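Local coordinates for tyrosine--tRNA ligase (Pyrococcus horikoshii, PDB 2CYC), which catalyses the two-step, ATP-dependent attachment of tyrosine to its cognate tRNA, acting as a homodimer of the class I aminoacyl-tRNA synthetase family, at residues Ser149-Gly154 with Gln190-Val195; Ala277-Arg282 with Leu334-Leu339; Ile46-Gly51 with Ser259-His264; Ile135-Asn140 with Gln202-His207. One frame throughout, in Å; residues are numbered along the deposited sequence.

Interaction 1: Ser149-Gly154 with Gln190-Val195; sequences SITIMG and QRKAHV. With TYR (tyrosine), chain C.
The tyrosine pocket of the class I catalytic domain, a Rossmann-type fold, is lined here by Ile152, in a short 3-10 turn of the loop after helix 143-148, and by Gln190, just before helix 191-200. The carboxamide of Gln190 serves both ligand and protein. Gln190 NE2 donates to the main-chain oxygen Ile152 O over 2.9 Å; that oxygen receives it on a lone pair in the carbonyl plane and lies only 7° out of the Gln190 amide plane. Gln190 OE1 accepts from the amino N of the bound tyrosine at 2.7 Å. Gln172 NE2 is a second donor to OE1, so the flat group is fixed in its rotation and presents an acceptor to the substrate's ammonium end. The chain of Gln190 is bent about its CB-CG bond (chi2 -58°), which folds CD back rather than letting it run straight on. Ile152 CB lies 3.5 Å from Gln190 OE1, so the root of the isoleucine side chain flanks the amide, while at the far end of the same side chain CD1 meets Ala193 CB at 3.9 Å. Ile152 therefore touches both the ligand-binding amide and the first turn of helix 191-200. Further along, Lys192 lies extended beyond CG, and its CD passes 4.0 Å from Ser149 CA. Lys192 NZ donates to Arg148 O, at the end of helix 143-148, and to Thr151 OG1 in the 3-10 turn, joining the start of helix 191-200 to both. The lysine and threonine side chains cross at about a right angle, with Lys192 NZ 3.1 Å from Thr151 OG1.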
loop_
_atom_site.group_PDB
_atom_site.type_symbol
_atom_site.label_atom_id
_atom_site.label_comp_id
_atom_site.label_asym_id
_atom_site.label_seq_id
_atom_site.Cartn_x
_atom_site.Cartn_y
_atom_site.Cartn_z
ATOM N N SER A 149 -6.378 8.599 9.459
ATOM C CA SER A 149 -5.176 8.434 10.278
ATOM C C SER A 149 -3.967 9.176 9.713
ATOM O O SER A 149 -2.868 9.111 10.260
ATOM C CB SER A 149 -4.852 6.946 10.407
ATOM O OG SER A 149 -4.246 6.461 9.216
ATOM N N ILE A 150 -4.200 9.891 8.619
ATOM C CA ILE A 150 -3.175 10.649 7.915
ATOM C C ILE A 150 -2.516 11.750 8.768
ATOM O O ILE A 150 -1.396 12.191 8.491
ATOM C CB ILE A 150 -3.797 11.250 6.622
ATOM C CG1 ILE A 150 -2.844 11.039 5.457
ATOM C CG2 ILE A 150 -4.146 12.715 6.813
ATOM C CD1 ILE A 150 -2.650 9.573 5.116
ATOM N N THR A 151 -3.211 12.185 9.811
ATOM C CA THR A 151 -2.686 13.221 10.690
ATOM C C THR A 151 -1.427 12.783 11.455
ATOM O O THR A 151 -0.654 13.633 11.903
ATOM C CB THR A 151 -3.766 13.687 11.714
ATOM O OG1 THR A 151 -4.157 12.584 12.541
ATOM C CG2 THR A 151 -5.001 14.229 10.982
ATOM N N ILE A 152 -1.209 11.472 11.603
ATOM C CA ILE A 152 -0.031 11.011 12.329
ATOM C C ILE A 152 1.254 11.443 11.626
ATOM O O ILE A 152 2.327 11.456 12.241
ATOM C CB ILE A 152 -0.001 9.455 12.538
ATOM C CG1 ILE A 152 0.121 8.727 11.198
ATOM C CG2 ILE A 152 -1.250 9.003 13.300
ATOM C CD1 ILE A 152 0.165 7.197 11.334
ATOM N N MET A 153 1.160 11.799 10.346
ATOM C CA MET A 153 2.356 12.231 9.636
ATOM C C MET A 153 2.372 13.736 9.434
ATOM O O MET A 153 3.118 14.265 8.603
ATOM C CB MET A 153 2.522 11.478 8.308
ATOM C CG MET A 153 1.581 11.828 7.184
ATOM S SD MET A 153 1.755 10.567 5.849
ATOM C CE MET A 153 0.546 9.538 6.331
ATOM N N GLY A 154 1.547 14.415 10.229
ATOM C CA GLY A 154 1.467 15.862 10.187
ATOM C C GLY A 154 0.749 16.431 8.983
ATOM O O GLY A 154 0.990 17.574 8.608
ATOM N N GLN A 190 0.393 10.323 17.614
ATOM C CA GLN A 190 0.496 9.087 16.853
ATOM C C GLN A 190 -0.531 8.063 17.324
ATOM O O GLN A 190 -0.590 6.967 16.780
ATOM C CB GLN A 190 1.884 8.469 17.033
ATOM C CG GLN A 190 3.032 9.383 16.658
ATOM C CD GLN A 190 2.933 9.829 15.231
ATOM O OE1 GLN A 190 2.946 9.006 14.308
ATOM N NE2 GLN A 190 2.828 11.136 15.030
ATOM N N ARG A 191 -1.342 8.418 18.321
ATOM C CA ARG A 191 -2.297 7.467 18.903
ATOM C C ARG A 191 -3.245 6.766 17.946
ATOM O O ARG A 191 -3.631 5.618 18.182
ATOM C CB ARG A 191 -3.099 8.128 20.043
ATOM C CG ARG A 191 -4.205 9.087 19.596
ATOM C CD ARG A 191 -4.839 9.749 20.815
ATOM N NE ARG A 191 -5.411 8.765 21.730
ATOM C CZ ARG A 191 -6.589 8.175 21.548
ATOM N NH1 ARG A 191 -7.028 7.286 22.429
ATOM N NH2 ARG A 191 -7.333 8.487 20.490
ATOM N N LYS A 192 -3.622 7.431 16.862
ATOM C CA LYS A 192 -4.527 6.803 15.909
ATOM C C LYS A 192 -3.969 5.501 15.355
ATOM O O LYS A 192 -4.702 4.523 15.197
ATOM C CB LYS A 192 -4.836 7.752 14.754
ATOM C CG LYS A 192 -5.830 8.845 15.110
ATOM C CD LYS A 192 -5.993 9.799 13.940
ATOM C CE LYS A 192 -6.942 10.934 14.279
ATOM N NZ LYS A 192 -7.068 11.847 13.107
ATOM N N ALA A 193 -2.670 5.487 15.063
ATOM C CA ALA A 193 -2.040 4.288 14.512
ATOM C C ALA A 193 -2.070 3.155 15.525
ATOM O O ALA A 193 -2.203 1.980 15.169
ATOM C CB ALA A 193 -0.593 4.590 14.107
ATOM N N HIS A 194 -1.933 3.510 16.796
ATOM C CA HIS A 194 -1.931 2.514 17.853
ATOM C C HIS A 194 -3.343 1.983 18.126
ATOM O O HIS A 194 -3.512 0.810 18.459
ATOM C CB HIS A 194 -1.266 3.115 19.100
ATOM C CG HIS A 194 0.205 3.365 18.920
ATOM N ND1 HIS A 194 0.970 4.061 19.833
ATOM C CD2 HIS A 194 1.060 2.969 17.942
ATOM C CE1 HIS A 194 2.229 4.081 19.428
ATOM N NE2 HIS A 194 2.310 3.424 18.283
ATOM N N VAL A 195 -4.359 2.832 17.964
ATOM C CA VAL A 195 -5.734 2.378 18.166
ATOM C C VAL A 195 -6.059 1.330 17.079
ATOM O O VAL A 195 -6.734 0.339 17.338
ATOM C CB VAL A 195 -6.741 3.559 18.083
ATOM C CG1 VAL A 195 -8.183 3.039 18.178
ATOM C CG2 VAL A 195 -6.467 4.546 19.207
HETATM N N TYR C . 4.751 8.723 12.274
HETATM C CA TYR C . 5.881 8.996 13.212
HETATM C C TYR C . 6.156 10.497 13.294
HETATM O O TYR C . 5.568 11.251 12.489
HETATM C CB TYR C . 7.146 8.259 12.744
HETATM C CG TYR C . 7.014 6.748 12.776
HETATM C CD1 TYR C . 6.768 6.075 13.973
HETATM C CD2 TYR C . 7.135 5.991 11.609
HETATM C CE1 TYR C . 6.640 4.675 14.005
HETATM C CE2 TYR C . 7.020 4.601 11.630
HETATM C CZ TYR C . 6.768 3.949 12.825
HETATM O OH TYR C . 6.642 2.570 12.835
HETATM O OXT TYR C . 6.958 10.900 14.159
#

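Interaction 2: Ala277-Arg282 with Leu334-Leu339; sequences AFCPAR and LHPLDL
The irregular chain through Cys279 and Ala281 runs past the first turn of helix 336-350, the backbones coming nearest at Ala281 CA and Pro336 CA, 5.9 Å apart. The Pro336 ring points into this chain: Pro336 CG lies 3.2 Å from Cys279 O and also touches Ala281 CA. Pro336 CD is 4.1 Å from the methyl Ala281 CB. Cys279 SG, anti to its own backbone N (chi1 -178°), meets Pro336 CB at 3.9 Å and lies near Leu339 CD2 one turn on; Phe329 of helix 322-330 touches all three side chains. An alanine in place of Pro336 would probably leave a gap beside Cys279 O and Ala281, since CG and CD make those contacts. A water bridges the backbones, accepting from Arg282 N and donating to Leu334 O at 2.6 Å. On the helix side, His335 ND1 receives Leu337 N at 3.0 Å, the donor close to the imidazole plane and the bond nearly straight at 175°. The arrangement is a helix N-terminus with a side-chain N-cap at His335 followed by proline, a residue well suited to a first turn because it has no N-H to satisfy, here packed against a loop in the helical region beyond the KMSKS motif.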
loop_
_atom_site.group_PDB
_atom_site.type_symbol
_atom_site.label_atom_id
_atom_site.label_comp_id
_atom_site.label_asym_id
_atom_site.label_seq_id
_atom_site.Cartn_x
_atom_site.Cartn_y
_atom_site.Cartn_z
ATOM N N ALA A 277 10.176 33.625 24.878
ATOM C CA ALA A 277 9.086 32.652 24.992
ATOM C C ALA A 277 7.793 33.272 25.515
ATOM O O ALA A 277 7.822 34.229 26.298
ATOM C CB ALA A 277 9.502 31.509 25.911
ATOM N N PHE A 278 6.660 32.723 25.084
ATOM C CA PHE A 278 5.354 33.200 25.528
ATOM C C PHE A 278 5.189 32.674 26.954
ATOM O O PHE A 278 5.347 31.474 27.202
ATOM C CB PHE A 278 4.256 32.635 24.621
ATOM C CG PHE A 278 2.864 33.116 24.960
ATOM C CD1 PHE A 278 2.480 34.429 24.697
ATOM C CD2 PHE A 278 1.927 32.248 25.512
ATOM C CE1 PHE A 278 1.181 34.865 24.970
ATOM C CE2 PHE A 278 0.626 32.674 25.790
ATOM C CZ PHE A 278 0.251 33.984 25.516
ATOM N N CYS A 279 4.874 33.569 27.885
ATOM C CA CYS A 279 4.713 33.200 29.290
ATOM C C CYS A 279 4.056 34.364 30.033
ATOM O O CYS A 279 4.711 35.068 30.813
ATOM C CB CYS A 279 6.088 32.899 29.888
ATOM S SG CYS A 279 6.114 32.374 31.622
ATOM N N PRO A 280 2.750 34.584 29.791
ATOM C CA PRO A 280 1.981 35.663 30.424
ATOM C C PRO A 280 1.959 35.527 31.928
ATOM O O PRO A 280 1.758 34.435 32.461
ATOM C CB PRO A 280 0.579 35.499 29.833
ATOM C CG PRO A 280 0.825 34.807 28.536
ATOM C CD PRO A 280 1.898 33.803 28.882
ATOM N N ALA A 281 2.158 36.644 32.615
ATOM C CA ALA A 281 2.149 36.640 34.068
ATOM C C ALA A 281 0.838 36.041 34.577
ATOM O O ALA A 281 -0.244 36.369 34.076
ATOM C CB ALA A 281 2.323 38.073 34.595
ATOM N N ARG A 282 0.952 35.157 35.567
ATOM C CA ARG A 282 -0.189 34.484 36.197
ATOM C C ARG A 282 -0.981 33.527 35.308
ATOM O O ARG A 282 -1.881 32.842 35.792
ATOM C CB ARG A 282 -1.155 35.510 36.800
ATOM C CG ARG A 282 -0.509 36.455 37.789
ATOM C CD ARG A 282 -1.551 37.175 38.624
ATOM N NE ARG A 282 -0.927 38.084 39.577
ATOM C CZ ARG A 282 -1.568 38.691 40.572
ATOM N NH1 ARG A 282 -2.867 38.486 40.752
ATOM N NH2 ARG A 282 -0.907 39.510 41.383
ATOM N N LEU A 334 5.600 34.603 41.568
ATOM C CA LEU A 334 6.746 34.188 40.751
ATOM C C LEU A 334 6.526 34.838 39.391
ATOM O O LEU A 334 5.579 34.501 38.680
ATOM C CB LEU A 334 6.791 32.666 40.595
ATOM C CG LEU A 334 7.828 32.136 39.600
ATOM C CD1 LEU A 334 9.227 32.552 40.051
ATOM C CD2 LEU A 334 7.705 30.614 39.485
ATOM N N HIS A 335 7.398 35.767 39.029
ATOM C CA HIS A 335 7.238 36.480 37.765
ATOM C C HIS A 335 7.957 35.825 36.579
ATOM O O HIS A 335 9.035 35.264 36.727
ATOM C CB HIS A 335 7.714 37.925 37.951
ATOM C CG HIS A 335 7.303 38.849 36.849
ATOM N ND1 HIS A 335 7.910 38.851 35.612
ATOM C CD2 HIS A 335 6.323 39.783 36.790
ATOM C CE1 HIS A 335 7.321 39.744 34.836
ATOM N NE2 HIS A 335 6.354 40.323 35.527
ATOM N N PRO A 336 7.354 35.896 35.383
ATOM C CA PRO A 336 7.939 35.316 34.170
ATOM C C PRO A 336 9.412 35.678 33.968
ATOM O O PRO A 336 10.186 34.856 33.484
ATOM C CB PRO A 336 7.054 35.874 33.070
ATOM C CG PRO A 336 5.716 35.898 33.724
ATOM C CD PRO A 336 6.026 36.467 35.096
ATOM N N LEU A 337 9.804 36.900 34.331
ATOM C CA LEU A 337 11.202 37.312 34.167
ATOM C C LEU A 337 12.150 36.356 34.890
ATOM O O LEU A 337 13.157 35.921 34.332
ATOM C CB LEU A 337 11.428 38.731 34.714
ATOM C CG LEU A 337 10.894 39.928 33.914
ATOM C CD1 LEU A 337 10.964 41.167 34.779
ATOM C CD2 LEU A 337 11.711 40.123 32.637
ATOM N N ASP A 338 11.826 36.032 36.134
ATOM C CA ASP A 338 12.677 35.149 36.923
ATOM C C ASP A 338 12.522 33.679 36.539
ATOM O O ASP A 338 13.511 32.953 36.466
ATOM C CB ASP A 338 12.392 35.370 38.407
ATOM C CG ASP A 338 12.547 36.835 38.806
ATOM O OD1 ASP A 338 13.623 37.407 38.533
ATOM O OD2 ASP A 338 11.600 37.416 39.378
ATOM N N LEU A 339 11.291 33.245 36.283
ATOM C CA LEU A 339 11.051 31.859 35.882
ATOM C C LEU A 339 11.795 31.543 34.575
ATOM O O LEU A 339 12.500 30.533 34.481
ATOM C CB LEU A 339 9.555 31.599 35.688
ATOM C CG LEU A 339 9.202 30.185 35.194
ATOM C CD1 LEU A 339 9.742 29.121 36.169
ATOM C CD2 LEU A 339 7.697 30.074 35.055
HETATM O O HOH W 1 3.250 35.064 37.686
#

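Interaction 3: Ile46-Gly51 with Ser259-His264; sequences IHLGTG and SAVFIH
Two backbone bonds join Ile46-Gly51 to Ser259-His264: Ile263 N donates to Ile46 O at 3.1 Å, nearly along the C=O axis, and Leu48 N to Val261 O at 3.0 Å, with a more bent N-H angle of 144°. They flank His47 and Phe262 in the pattern of an antiparallel non-hydrogen-bonded pair, a single beta bridge. The HLGT sequence at the start of helix 48-63 is consistent with the HIGH signature of class I synthetases, and the partner chain follows the KMSKS motif. His47 itself reaches that motif, as its NE2 bonds to Ser253 OG. With CG between the backbone N and the carbonyl carbon (chi1 64°), its ring lies beside the first helical turn, where ND1 accepts a weak N-cap bond from Gly49 N at 2.9 Å. Packing spreads from the bridge. Leu48 forks over the partner, CD1 on Val261 CG1 at 3.9 Å and CD2 on Ile263 CG2 at 4.1 Å, with Trp292 and Ile296 of helix 288-297 also touching it. An alanine at Leu48 would probably open a gap between Val261, Ile263 and Trp292, since both branches are removed. Ile46 CB rests 4.0 Å from Ile263 CD1, next to Phe98 and Met102 of helix 87-108. Past the bridge, Phe262 turns its ring so that Ile46 O lies near the plane at its edge and CD2 comes 3.7 Å from His47 CA.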
loop_
_atom_site.group_PDB
_atom_site.type_symbol
_atom_site.label_atom_id
_atom_site.label_comp_id
_atom_site.label_asym_id
_atom_site.label_seq_id
_atom_site.Cartn_x
_atom_site.Cartn_y
_atom_site.Cartn_z
ATOM N N ILE A 46 16.922 17.662 16.401
ATOM C CA ILE A 46 16.137 17.068 17.469
ATOM C C ILE A 46 15.777 18.114 18.526
ATOM O O ILE A 46 16.654 18.592 19.249
ATOM C CB ILE A 46 16.925 15.920 18.141
ATOM C CG1 ILE A 46 17.149 14.786 17.131
ATOM C CG2 ILE A 46 16.178 15.426 19.386
ATOM C CD1 ILE A 46 18.196 13.769 17.584
ATOM N N HIS A 47 14.496 18.477 18.606
ATOM C CA HIS A 47 14.063 19.456 19.604
ATOM C C HIS A 47 13.810 18.717 20.916
ATOM O O HIS A 47 13.793 17.489 20.929
ATOM C CB HIS A 47 12.814 20.218 19.121
ATOM C CG HIS A 47 11.601 19.362 18.929
ATOM N ND1 HIS A 47 10.869 18.861 19.983
ATOM C CD2 HIS A 47 10.968 18.954 17.802
ATOM C CE1 HIS A 47 9.836 18.182 19.517
ATOM N NE2 HIS A 47 9.872 18.223 18.196
ATOM N N LEU A 48 13.625 19.451 22.015
ATOM C CA LEU A 48 13.454 18.827 23.337
ATOM C C LEU A 48 12.323 17.815 23.476
ATOM O O LEU A 48 12.440 16.847 24.241
ATOM C CB LEU A 48 13.306 19.903 24.425
ATOM C CG LEU A 48 14.398 20.973 24.453
ATOM C CD1 LEU A 48 14.265 21.827 25.717
ATOM C CD2 LEU A 48 15.758 20.306 24.402
ATOM N N GLY A 49 11.225 18.040 22.765
ATOM C CA GLY A 49 10.120 17.101 22.842
ATOM C C GLY A 49 10.547 15.734 22.336
ATOM O O GLY A 49 10.298 14.710 22.970
ATOM N N THR A 50 11.220 15.722 21.193
ATOM C CA THR A 50 11.678 14.481 20.572
ATOM C C THR A 50 12.731 13.757 21.410
ATOM O O THR A 50 12.600 12.568 21.711
ATOM C CB THR A 50 12.259 14.774 19.183
ATOM O OG1 THR A 50 11.322 15.567 18.450
ATOM C CG2 THR A 50 12.516 13.493 18.412
ATOM N N GLY A 51 13.777 14.479 21.792
ATOM C CA GLY A 51 14.830 13.859 22.566
ATOM C C GLY A 51 14.531 13.615 24.033
ATOM O O GLY A 51 14.617 12.473 24.501
ATOM N N SER A 259 11.443 29.236 17.782
ATOM C CA SER A 259 10.500 28.951 18.867
ATOM C C SER A 259 10.601 27.523 19.391
ATOM O O SER A 259 9.725 27.040 20.119
ATOM C CB SER A 259 9.069 29.215 18.411
ATOM O OG SER A 259 8.836 30.603 18.305
ATOM N N ALA A 260 11.674 26.848 19.008
ATOM C CA ALA A 260 11.901 25.491 19.456
ATOM C C ALA A 260 13.332 25.423 19.958
ATOM O O ALA A 260 14.219 26.062 19.405
ATOM C CB ALA A 260 11.703 24.520 18.306
ATOM N N VAL A 261 13.557 24.670 21.025
ATOM C CA VAL A 261 14.904 24.528 21.532
ATOM C C VAL A 261 15.398 23.140 21.138
ATOM O O VAL A 261 14.685 22.146 21.301
ATOM C CB VAL A 261 14.949 24.702 23.058
ATOM C CG1 VAL A 261 16.327 24.303 23.590
ATOM C CG2 VAL A 261 14.644 26.167 23.417
ATOM N N PHE A 262 16.611 23.089 20.596
ATOM C CA PHE A 262 17.221 21.838 20.172
ATOM C C PHE A 262 18.236 21.373 21.212
ATOM O O PHE A 262 18.842 22.185 21.919
ATOM C CB PHE A 262 17.854 22.026 18.795
ATOM C CG PHE A 262 16.882 22.547 17.766
ATOM C CD1 PHE A 262 17.026 23.818 17.230
ATOM C CD2 PHE A 262 15.800 21.771 17.358
ATOM C CE1 PHE A 262 16.105 24.308 16.299
ATOM C CE2 PHE A 262 14.874 22.255 16.426
ATOM C CZ PHE A 262 15.028 23.521 15.899
ATOM N N ILE A 263 18.410 20.062 21.315
ATOM C CA ILE A 263 19.299 19.500 22.321
ATOM C C ILE A 263 20.715 20.063 22.314
ATOM O O ILE A 263 21.351 20.134 23.364
ATOM C CB ILE A 263 19.354 17.950 22.226
ATOM C CG1 ILE A 263 19.825 17.511 20.839
ATOM C CG2 ILE A 263 17.982 17.364 22.534
ATOM C CD1 ILE A 263 19.966 15.998 20.726
ATOM N N HIS A 264 21.203 20.474 21.145
ATOM C CA HIS A 264 22.545 21.028 21.057
ATOM C C HIS A 264 22.603 22.552 20.910
ATOM O O HIS A 264 23.643 23.101 20.544
ATOM C CB HIS A 264 23.310 20.361 19.906
ATOM C CG HIS A 264 22.467 20.105 18.699
ATOM N ND1 HIS A 264 21.909 21.122 17.953
ATOM C CD2 HIS A 264 22.025 18.949 18.149
ATOM C CE1 HIS A 264 21.156 20.603 17.000
ATOM N NE2 HIS A 264 21.208 19.285 17.098
#

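Interaction 4: Ile135-Asn140 with Gln202-His207; sequences IDISKN and QKLRYH
Asp136 OD2 is gripped by two donors. Arg205 N donates to Asp136 OD2 at 2.7 Å in a nearly straight bond (168°) on the syn lone pair, and a water donates to the same oxygen at 2.6 Å while accepting from His207 N at 2.9 Å. Through this carboxylate helix 128-138 holds the loop that leads from helix 191-200 to strand 209-211 at the edge of the Rossmann-type catalytic domain. Asp136 CG stands anti to the backbone N (chi1 -173°), which carries it toward Arg205 N. A second water lies 2.8 Å from Asp136 OD1 and close to Lys203 O. The N-H of Arg205 and the donating water would probably help the buried carboxylate keep its negative charge. The Tyr206 ring is steeply inclined to the Asp136 carboxylate, the planes 79° apart, and Tyr206 CD1 lies 3.9 Å from Asp136 OD2. Beside the carboxylate the packing is apolar: Ile137 CG1 meets Leu204 CD1 at 3.9 Å, and both residues continue onto helix 164-178, Ile137 on Val173 and Ala174, Leu204 on Phe177. The contact borders the dimer interface: Tyr206 packs on Leu87 of the second subunit and Ile135 on Trp78 of that subunit, while Ser138 makes backbone hydrogen bonds to it. The Lys203 side chain touches Asn140, and a third water accepts from Lys203 NZ at 2.8 Å and donates to Asn140 O at 3.0 Å.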
loop_
_atom_site.group_PDB
_atom_site.type_symbol
_atom_site.label_atom_id
_atom_site.label_comp_id
_atom_site.label_asym_id
_atom_site.label_seq_id
_atom_site.Cartn_x
_atom_site.Cartn_y
_atom_site.Cartn_z
ATOM N N ILE A 135 -0.085 -5.942 3.874
ATOM C CA ILE A 135 -1.300 -6.333 3.158
ATOM C C ILE A 135 -2.323 -6.946 4.123
ATOM O O ILE A 135 -3.496 -6.582 4.112
ATOM C CB ILE A 135 -1.013 -7.391 2.062
ATOM C CG1 ILE A 135 -0.082 -6.816 0.991
ATOM C CG2 ILE A 135 -2.324 -7.855 1.428
ATOM C CD1 ILE A 135 -0.629 -5.599 0.307
ATOM N N ASP A 136 -1.864 -7.886 4.944
ATOM C CA ASP A 136 -2.727 -8.567 5.906
ATOM C C ASP A 136 -3.474 -7.564 6.781
ATOM O O ASP A 136 -4.680 -7.687 7.013
ATOM C CB ASP A 136 -1.884 -9.503 6.777
ATOM C CG ASP A 136 -2.730 -10.378 7.683
ATOM O OD1 ASP A 136 -3.857 -10.745 7.279
ATOM O OD2 ASP A 136 -2.255 -10.712 8.790
ATOM N N ILE A 137 -2.740 -6.576 7.276
ATOM C CA ILE A 137 -3.319 -5.532 8.097
ATOM C C ILE A 137 -4.296 -4.694 7.259
ATOM O O ILE A 137 -5.413 -4.397 7.691
ATOM C CB ILE A 137 -2.208 -4.616 8.643
ATOM C CG1 ILE A 137 -1.409 -5.359 9.716
ATOM C CG2 ILE A 137 -2.804 -3.311 9.172
ATOM C CD1 ILE A 137 -0.011 -4.752 9.973
ATOM N N SER A 138 -3.869 -4.322 6.057
ATOM C CA SER A 138 -4.692 -3.496 5.183
ATOM C C SER A 138 -6.033 -4.120 4.829
ATOM O O SER A 138 -6.973 -3.410 4.472
ATOM C CB SER A 138 -3.918 -3.149 3.918
ATOM O OG SER A 138 -2.823 -2.317 4.249
ATOM N N LYS A 139 -6.115 -5.443 4.922
ATOM C CA LYS A 139 -7.364 -6.151 4.652
ATOM C C LYS A 139 -8.365 -5.916 5.785
ATOM O O LYS A 139 -9.564 -6.110 5.601
ATOM C CB LYS A 139 -7.132 -7.658 4.552
ATOM C CG LYS A 139 -6.601 -8.163 3.237
ATOM C CD LYS A 139 -6.348 -9.660 3.345
ATOM C CE LYS A 139 -6.899 -10.417 2.156
ATOM N NZ LYS A 139 -8.376 -10.303 2.041
ATOM N N ASN A 140 -7.874 -5.498 6.953
ATOM C CA ASN A 140 -8.748 -5.279 8.110
ATOM C C ASN A 140 -8.986 -3.825 8.458
ATOM O O ASN A 140 -9.476 -3.524 9.541
ATOM C CB ASN A 140 -8.179 -5.982 9.345
ATOM C CG ASN A 140 -8.075 -7.479 9.158
ATOM O OD1 ASN A 140 -7.031 -8.000 8.762
ATOM N ND2 ASN A 140 -9.165 -8.181 9.424
ATOM N N GLN A 202 -5.497 -9.201 16.998
ATOM C CA GLN A 202 -5.910 -10.587 17.039
ATOM C C GLN A 202 -6.438 -11.149 15.731
ATOM O O GLN A 202 -6.771 -12.328 15.651
ATOM C CB GLN A 202 -6.922 -10.767 18.167
ATOM C CG GLN A 202 -6.310 -10.433 19.528
ATOM C CD GLN A 202 -7.263 -10.651 20.689
ATOM O OE1 GLN A 202 -6.862 -11.140 21.741
ATOM N NE2 GLN A 202 -8.519 -10.279 20.509
ATOM N N LYS A 203 -6.488 -10.314 14.698
ATOM C CA LYS A 203 -6.958 -10.760 13.390
ATOM C C LYS A 203 -5.800 -11.075 12.446
ATOM O O LYS A 203 -6.011 -11.636 11.370
ATOM C CB LYS A 203 -7.820 -9.681 12.742
ATOM C CG LYS A 203 -8.951 -9.185 13.619
ATOM C CD LYS A 203 -9.767 -8.134 12.888
ATOM C CE LYS A 203 -10.839 -7.545 13.788
ATOM N NZ LYS A 203 -11.683 -6.580 13.039
ATOM N N LEU A 204 -4.584 -10.701 12.844
ATOM C CA LEU A 204 -3.386 -10.914 12.020
ATOM C C LEU A 204 -2.994 -12.373 11.827
ATOM O O LEU A 204 -3.003 -13.170 12.770
ATOM C CB LEU A 204 -2.213 -10.140 12.620
ATOM C CG LEU A 204 -1.989 -8.749 12.029
ATOM C CD1 LEU A 204 -3.300 -8.018 11.810
ATOM C CD2 LEU A 204 -1.072 -7.980 12.930
ATOM N N ARG A 205 -2.628 -12.714 10.598
ATOM C CA ARG A 205 -2.255 -14.084 10.284
ATOM C C ARG A 205 -0.756 -14.353 10.254
ATOM O O ARG A 205 -0.316 -15.416 10.672
ATOM C CB ARG A 205 -2.846 -14.508 8.936
ATOM C CG ARG A 205 -2.837 -16.015 8.747
ATOM C CD ARG A 205 -2.963 -16.423 7.284
ATOM N NE ARG A 205 -3.524 -17.764 7.137
ATOM C CZ ARG A 205 -4.791 -18.075 7.407
ATOM N NH1 ARG A 205 -5.630 -17.140 7.837
ATOM N NH2 ARG A 205 -5.223 -19.320 7.245
ATOM N N TYR A 206 0.037 -13.405 9.767
ATOM C CA TYR A 206 1.473 -13.645 9.668
ATOM C C TYR A 206 2.315 -13.113 10.812
ATOM O O TYR A 206 3.298 -13.748 11.211
ATOM C CB TYR A 206 1.988 -13.111 8.332
ATOM C CG TYR A 206 1.206 -13.677 7.171
ATOM C CD1 TYR A 206 0.137 -12.977 6.624
ATOM C CD2 TYR A 206 1.497 -14.948 6.661
ATOM C CE1 TYR A 206 -0.631 -13.517 5.598
ATOM C CE2 TYR A 206 0.729 -15.505 5.632
ATOM C CZ TYR A 206 -0.331 -14.783 5.108
ATOM O OH TYR A 206 -1.091 -15.320 4.098
ATOM N N HIS A 207 1.952 -11.953 11.346
ATOM C CA HIS A 207 2.719 -11.431 12.461
ATOM C C HIS A 207 1.940 -11.061 13.715
ATOM O O HIS A 207 2.118 -9.986 14.281
ATOM C CB HIS A 207 3.609 -10.270 12.010
ATOM C CG HIS A 207 4.736 -10.708 11.129
ATOM N ND1 HIS A 207 4.612 -10.816 9.760
ATOM C CD2 HIS A 207 5.973 -11.168 11.433
ATOM C CE1 HIS A 207 5.725 -11.326 9.257
ATOM N NE2 HIS A 207 6.566 -11.549 10.252
HETATM O O HOH W 2 0.099 -10.374 9.822
HETATM O O HOH W 3 -6.226 -10.919 8.747
HETATM O O HOH W 4 -9.984 -4.525 12.299
#

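Overall arrangement
From the N terminus, residues 46-51 open the longest loop, which interaction 3 closes only at 259-264, joining the start of helix 48-63 to the chain beyond the KMSKS motif. Inside it, interaction 4 ties 135-140 to 202-207 beside the dimer interface, and inside that again interaction 1 ties 149-154 to 190-195 at the tyrosine pocket. The three are therefore nested, with no crossing. Interaction 2 follows in series, closing the loop from 277-282 to 334-339 among the later helices. Interactions 1 and 4 have centres 18 Å apart without touching, whereas interactions 2 and 4 lie on opposite sides of the chain's centre, 51 Å apart between centres.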